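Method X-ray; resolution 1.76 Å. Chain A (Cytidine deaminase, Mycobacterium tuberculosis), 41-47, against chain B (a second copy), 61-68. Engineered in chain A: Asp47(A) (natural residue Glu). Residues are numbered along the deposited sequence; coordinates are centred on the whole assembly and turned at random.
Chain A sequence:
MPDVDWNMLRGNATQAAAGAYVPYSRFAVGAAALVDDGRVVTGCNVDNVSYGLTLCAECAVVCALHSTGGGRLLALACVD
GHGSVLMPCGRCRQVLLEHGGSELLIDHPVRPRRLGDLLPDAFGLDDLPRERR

Chain A 41-47: VTGCNVD
Chain B 61-68: VVCALHST

Residues 41–44 of chain A form the end of an extended strand (phi near −120 to −160°, psi near 150 to 165°) that continues as loop from Asn45(A) (−73/157°) through Val46(A) (−141/102°) to Asp47(A) (−54/149°). Chain B contributes the last turns of a helix, with phi/psi near −60/−45° through Leu65(B), then −89/−2° at His66(B) and −93/−9° at Ser67(B). The N-to-C directions of strand and helix make an angle of 98°, and the axes approach to 7.7 Å; Gly43(A) CA lies 6.1 Å from Ser67(B) CA.

No direct hydrogen bond joins the stretches; two waters do. Water 1 bonds Thr42(A) OG1 (chi1 p) at 2.9 Å and Ser67(B) OG (chi1 m) at 2.7 Å, bridging two hydroxyls, each of which can donate or accept. Water 2 accepts from Cys44(A) N at 3.0 Å and donates to Cys63(B) O at 2.9 Å, linking strand backbone to helix backbone.

Cys44(A), chi1 p, sets its polarizable sulfur against the helix: SG lies 3.4 Å from His66(B) O and 3.8 Å from His66(B) CB. Further along, the CA-to-CB bond of Val46(A) (chi1 t) points toward the helix, and its CG1 packs 3.7 Å from CG1 of Val62(B) (t), two branched apolar side chains in van der Waals contact. The same Val46(A) CG1 meets the His66(B) ring (chi1 m, chi2 −67°) obliquely, 4.0 Å from His66(B) CD2. The engineered Asp47(A) lies beyond reach.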

ATOM      1  N   VAL A  41      10.213   8.145  19.286  1.00 11.76           N
ATOM      2  CA  VAL A  41       8.897   8.201  18.653  1.00 11.58           C
ATOM      3  C   VAL A  41       8.337   6.786  18.586  1.00 11.29           C
ATOM      4  O   VAL A  41       9.103   5.825  18.554  1.00 11.07           O
ATOM      5  CB  VAL A  41       8.974   8.839  17.249  1.00 11.70           C
ATOM      6  CG1 VAL A  41       9.384  10.293  17.379  1.00 11.75           C
ATOM      7  CG2 VAL A  41       9.953   8.102  16.344  1.00 11.91           C
ATOM      8  N   THR A  42       7.009   6.663  18.596  1.00 10.80           N
ATOM      9  CA  THR A  42       6.377   5.344  18.652  1.00 10.53           C
ATOM     10  C   THR A  42       5.274   5.191  17.607  1.00 10.11           C
ATOM     11  O   THR A  42       4.798   6.155  17.034  1.00  9.50           O
ATOM     12  CB  THR A  42       5.791   5.022  20.048  1.00 10.92           C
ATOM     13  OG1 THR A  42       4.736   5.937  20.354  1.00 11.19           O
ATOM     14  CG2 THR A  42       6.832   5.075  21.127  1.00 10.82           C
ATOM     15  N   GLY A  43       4.885   3.946  17.376  1.00  9.91           N
ATOM     16  CA  GLY A  43       3.861   3.627  16.416  1.00  9.73           C
ATOM     17  C   GLY A  43       3.263   2.277  16.727  1.00  9.61           C
ATOM     18  O   GLY A  43       3.912   1.420  17.336  1.00  9.06           O
ATOM     19  N   CYS A  44       2.014   2.089  16.305  1.00  9.46           N
ATOM     20  CA  CYS A  44       1.368   0.797  16.400  1.00  9.56           C
ATOM     21  C   CYS A  44       0.654   0.486  15.106  1.00  9.50           C
ATOM     22  O   CYS A  44       0.357   1.398  14.313  1.00  9.06           O
ATOM     23  CB  CYS A  44       0.399   0.753  17.579  1.00 10.03           C
ATOM     24  SG  CYS A  44      -0.953   1.948  17.522  1.00 11.02           S
ATOM     25  N   ASN A  45       0.396  -0.790  14.865  1.00  9.50           N
ATOM     26  CA  ASN A  45      -0.350  -1.145  13.656  1.00  9.58           C
ATOM     27  C   ASN A  45      -1.847  -0.793  13.711  1.00  9.19           C
ATOM     28  O   ASN A  45      -2.454  -0.620  14.780  1.00  8.82           O
ATOM     29  CB  ASN A  45      -0.091  -2.600  13.207  1.00 10.10           C
ATOM     30  CG  ASN A  45      -0.492  -3.636  14.230  1.00 10.46           C
ATOM     31  OD1 ASN A  45      -0.579  -3.361  15.419  1.00 11.35           O
ATOM     32  ND2 ASN A  45      -0.761  -4.845  13.757  1.00 11.06           N
ATOM     33  N   VAL A  46      -2.416  -0.648  12.523  1.00  8.84           N
ATOM     34  CA  VAL A  46      -3.806  -0.244  12.364  1.00  8.93           C
ATOM     35  C   VAL A  46      -4.424  -1.038  11.216  1.00  9.10           C
ATOM     36  O   VAL A  46      -4.188  -0.735  10.047  1.00  8.87           O
ATOM     37  CB  VAL A  46      -3.947   1.276  12.099  1.00  8.98           C
ATOM     38  CG1 VAL A  46      -5.410   1.688  12.132  1.00  9.12           C
ATOM     39  CG2 VAL A  46      -3.155   2.095  13.114  1.00  8.97           C
ATOM     40  N   ASP A  47      -5.201  -2.059  11.584  1.00  9.28           N
ATOM     41  CA  ASP A  47      -6.037  -2.827  10.659  1.00  9.69           C
ATOM     42  C   ASP A  47      -6.972  -1.931   9.847  1.00  9.93           C
ATOM     43  O   ASP A  47      -7.439  -0.895  10.326  1.00  9.93           O
ATOM     44  CB  ASP A  47      -6.976  -3.779  11.434  1.00 10.00           C
ATOM     45  CG  ASP A  47      -6.314  -5.067  11.896  1.00 10.14           C
ATOM     46  OD1 ASP A  47      -5.088  -5.264  11.746  1.00  9.42           O
ATOM     47  OD2 ASP A  47      -7.073  -5.890  12.466  1.00 10.75           O
TER
ATOM     48  N   VAL B  61      -2.459  10.722  10.237  1.00  7.93           N
ATOM     49  CA  VAL B  61      -3.431  11.132  11.258  1.00  8.08           C
ATOM     50  C   VAL B  61      -3.998   9.946  12.027  1.00  8.41           C
ATOM     51  O   VAL B  61      -4.100   9.970  13.268  1.00  9.00           O
ATOM     52  CB  VAL B  61      -4.578  11.969  10.619  1.00  7.90           C
ATOM     53  CG1 VAL B  61      -5.793  12.076  11.518  1.00  7.77           C
ATOM     54  CG2 VAL B  61      -4.053  13.346  10.232  1.00  7.83           C
ATOM     55  N   VAL B  62      -4.359   8.897  11.288  1.00  8.48           N
ATOM     56  CA  VAL B  62      -4.884   7.675  11.879  1.00  8.60           C
ATOM     57  C   VAL B  62      -3.844   6.985  12.773  1.00  8.92           C
ATOM     58  O   VAL B  62      -4.199   6.483  13.841  1.00  9.39           O
ATOM     59  CB  VAL B  62      -5.380   6.702  10.808  1.00  8.56           C
ATOM     60  CG1 VAL B  62      -5.660   5.337  11.407  1.00  8.75           C
ATOM     61  CG2 VAL B  62      -6.625   7.233  10.108  1.00  8.84           C
ATOM     62  N   CYS B  63      -2.581   6.945  12.344  1.00  9.29           N
ATOM     63  CA  CYS B  63      -1.507   6.449  13.214  1.00  9.76           C
ATOM     64  C   CYS B  63      -1.419   7.264  14.519  1.00  9.70           C
ATOM     65  O   CYS B  63      -1.322   6.689  15.608  1.00  9.75           O
ATOM     66  CB  CYS B  63      -0.147   6.462  12.499  1.00  9.90           C
ATOM     67  SG  CYS B  63      -0.061   5.316  11.097  1.00 10.21           S
ATOM     68  N   ALA B  64      -1.473   8.593  14.406  1.00  9.84           N
ATOM     69  CA  ALA B  64      -1.406   9.480  15.579  1.00 10.15           C
ATOM     70  C   ALA B  64      -2.583   9.239  16.530  1.00 10.48           C
ATOM     71  O   ALA B  64      -2.408   9.240  17.750  1.00 10.72           O
ATOM     72  CB  ALA B  64      -1.356  10.944  15.145  1.00 10.11           C
ATOM     73  N   LEU B  65      -3.768   9.038  15.957  1.00 10.44           N
ATOM     74  CA  LEU B  65      -4.967   8.698  16.708  1.00 11.12           C
ATOM     75  C   LEU B  65      -4.705   7.548  17.665  1.00 11.69           C
ATOM     76  O   LEU B  65      -4.998   7.656  18.853  1.00 11.38           O
ATOM     77  CB  LEU B  65      -6.127   8.356  15.761  1.00 10.99           C
ATOM     78  CG  LEU B  65      -7.415   7.782  16.372  1.00 11.05           C
ATOM     79  CD1 LEU B  65      -8.042   8.794  17.309  1.00 10.99           C
ATOM     80  CD2 LEU B  65      -8.406   7.378  15.281  1.00 10.99           C
ATOM     81  N   HIS B  66      -4.137   6.452  17.155  1.00 12.38           N
ATOM     82  CA  HIS B  66      -3.931   5.258  17.977  1.00 13.40           C
ATOM     83  C   HIS B  66      -2.608   5.225  18.739  1.00 14.93           C
ATOM     84  O   HIS B  66      -2.377   4.303  19.520  1.00 16.53           O
ATOM     85  CB  HIS B  66      -4.137   3.999  17.128  1.00 12.90           C
ATOM     86  CG  HIS B  66      -5.535   3.882  16.610  1.00 12.38           C
ATOM     87  ND1 HIS B  66      -6.616   3.662  17.439  1.00 12.50           N
ATOM     88  CD2 HIS B  66      -6.042   4.039  15.365  1.00 12.17           C
ATOM     89  CE1 HIS B  66      -7.723   3.643  16.716  1.00 12.50           C
ATOM     90  NE2 HIS B  66      -7.401   3.878  15.457  1.00 11.92           N
ATOM     91  N   SER B  67      -1.772   6.245  18.557  1.00 15.95           N
ATOM     92  CA  SER B  67      -0.588   6.438  19.406  1.00 17.41           C
ATOM     93  C   SER B  67      -0.872   7.354  20.582  1.00 17.08           C
ATOM     94  O   SER B  67      -0.039   7.487  21.462  1.00 18.06           O
ATOM     95  CB  SER B  67       0.581   7.024  18.599  1.00 18.14           C
ATOM     96  OG  SER B  67       0.996   6.130  17.590  1.00 18.81           O
ATOM     97  N   THR B  68      -2.035   7.998  20.595  1.00 16.79           N
ATOM     98  CA  THR B  68      -2.335   9.027  21.590  1.00 16.36           C
ATOM     99  C   THR B  68      -3.615   8.722  22.364  1.00 16.37           C
ATOM    100  O   THR B  68      -4.224   9.617  22.945  1.00 16.61           O
ATOM    101  CB  THR B  68      -2.463  10.407  20.913  1.00 16.35           C
ATOM    102  OG1 THR B  68      -3.467  10.343  19.893  1.00 15.54           O
ATOM    103  CG2 THR B  68      -1.120  10.846  20.309  1.00 16.31           C
TER
HETATM  104  O   HOH W   1       2.432   4.510  19.281  1.00 19.66           O
HETATM  105  O   HOH W   2       0.184   4.265  15.269  1.00 14.89           O